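Local coordinates for protein PfkB family carbohydrate kinase (PDB 4GM6) that probably phosphorylates a sugar or related carbohydrate, as a kinase of the PfkB (ribokinase-like) family whose exact substrate is not established, at residues C[34-39]-C[287-292]. Sequence-based numbering, arbitrary orientation.
Sequences LMRLST and DRVGGG
R36 reaches from strand 34-38 to D287 and V289, bridging the small lid sheet of this ribokinase-like fold and the DRVGGG segment, whose last two residues begin helix 291-304. In PfkB kinases the GxGD signature at this helix start forms the anion hole and carries the catalytic aspartate, consistent with a place for the contact between the lid and the active-site region. The backbones stay well apart, 10.2 Å between R36 CA and V289 CA, and side chains span the gap. R36 leaves the strand extended, CG anti to the backbone N (chi1 166°), then bends at chi3 (39°), which presents its guanidinium end-on to the carboxylate. Both terminal nitrogens converge on one oxygen: NH2 of R36 lies 3.0 Å from D287 OD2, and NH1 of R36 is 3.2 Å from the same D287 OD2, whereas D287 OD1 stays 3.8 Å from R36 NH2. OD2 sits in the guanidinium plane and is met on its syn side, yet the two planes stand 86° apart, so the pair is not coplanar. V289 lies over one guanidinium face near the NH1 corner, its CB 3.8 Å from R36 NH1. Y112 of strand 111-115 touches both R36 and V289. Further bonds fix the charged groups: D329 forms a salt bridge with R36 NH1, G328 N donates to D287 OD2, and R36 NH2 bonds S38 OG at 3.2 Å, tilted from the guanidinium plane. D287 OD1 closes an Asx turn, accepting from V289 N at 3.0 Å, from above the carboxylate plane.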
# COMPACT_ATOMS: atom_id res chain seq x y z
N LEU C 34 18.27 12.88 11.93
CA LEU C 34 18.52 12.01 10.79
C LEU C 34 17.20 11.64 10.15
O LEU C 34 16.17 11.55 10.82
CB LEU C 34 19.21 10.72 11.25
CG LEU C 34 20.56 10.91 11.93
CD1 LEU C 34 21.12 9.58 12.43
CD2 LEU C 34 21.49 11.56 10.91
N MET C 35 17.20 11.40 8.85
CA MET C 35 16.03 10.77 8.28
C MET C 35 16.28 9.26 8.24
O MET C 35 17.28 8.80 7.66
CB MET C 35 15.70 11.30 6.90
CG MET C 35 14.54 10.53 6.27
SD MET C 35 13.95 11.23 4.72
CE MET C 35 15.44 11.26 3.74
N ARG C 36 15.42 8.49 8.88
CA ARG C 36 15.55 7.05 8.80
C ARG C 36 14.70 6.52 7.64
O ARG C 36 13.58 6.97 7.45
CB ARG C 36 15.15 6.35 10.10
CG ARG C 36 14.98 4.87 9.82
CD ARG C 36 14.81 3.97 11.04
NE ARG C 36 14.01 4.49 12.14
CZ ARG C 36 12.95 3.88 12.68
NH1 ARG C 36 12.34 4.43 13.71
NH2 ARG C 36 12.50 2.75 12.19
N LEU C 37 15.26 5.58 6.87
CA LEU C 37 14.56 4.94 5.73
C LEU C 37 14.51 3.44 5.95
O LEU C 37 15.55 2.79 5.92
CB LEU C 37 15.28 5.28 4.43
CG LEU C 37 15.34 6.81 4.22
CD1 LEU C 37 16.71 7.26 3.77
CD2 LEU C 37 14.31 7.26 3.21
N SER C 38 13.30 2.92 6.14
CA SER C 38 13.07 1.59 6.71
C SER C 38 12.40 0.65 5.70
O SER C 38 11.48 1.07 5.00
CB SER C 38 12.10 1.72 7.89
OG SER C 38 12.80 2.01 9.07
N THR C 39 12.82 -0.62 5.66
CA THR C 39 12.08 -1.64 4.89
C THR C 39 10.92 -2.14 5.72
O THR C 39 10.87 -1.94 6.93
CB THR C 39 12.96 -2.85 4.52
OG1 THR C 39 13.24 -3.63 5.70
CG2 THR C 39 14.26 -2.41 3.90
N ASP C 287 9.02 -1.89 16.82
CA ASP C 287 10.14 -1.05 16.45
C ASP C 287 10.87 -0.62 17.72
O ASP C 287 10.42 0.28 18.42
CB ASP C 287 9.62 0.21 15.73
CG ASP C 287 10.75 1.00 15.06
OD1 ASP C 287 11.92 0.73 15.39
OD2 ASP C 287 10.46 1.88 14.21
N ARG C 288 11.99 -1.27 18.01
CA ARG C 288 12.78 -0.94 19.21
C ARG C 288 13.50 0.40 19.11
O ARG C 288 14.03 0.89 20.12
CB ARG C 288 13.82 -2.02 19.50
CG ARG C 288 14.98 -2.01 18.50
CD ARG C 288 16.08 -2.99 18.89
NE ARG C 288 16.97 -2.44 19.91
CZ ARG C 288 18.00 -3.10 20.45
NH1 ARG C 288 18.26 -4.34 20.06
NH2 ARG C 288 18.76 -2.51 21.37
N VAL C 289 13.55 0.99 17.92
CA VAL C 289 14.35 2.21 17.75
C VAL C 289 13.76 3.33 18.58
O VAL C 289 12.56 3.56 18.56
CB VAL C 289 14.49 2.65 16.26
CG1 VAL C 289 15.25 3.98 16.17
CG2 VAL C 289 15.24 1.60 15.45
N GLY C 290 14.60 4.03 19.34
CA GLY C 290 14.12 5.13 20.16
C GLY C 290 13.58 4.70 21.51
O GLY C 290 13.10 5.52 22.29
N GLY C 291 13.66 3.40 21.81
CA GLY C 291 13.19 2.91 23.10
C GLY C 291 14.06 3.44 24.23
O GLY C 291 13.57 3.78 25.30
N GLY C 292 15.37 3.52 23.98
CA GLY C 292 16.30 4.05 24.99
C GLY C 292 16.06 5.53 25.20
O GLY C 292 16.19 6.04 26.31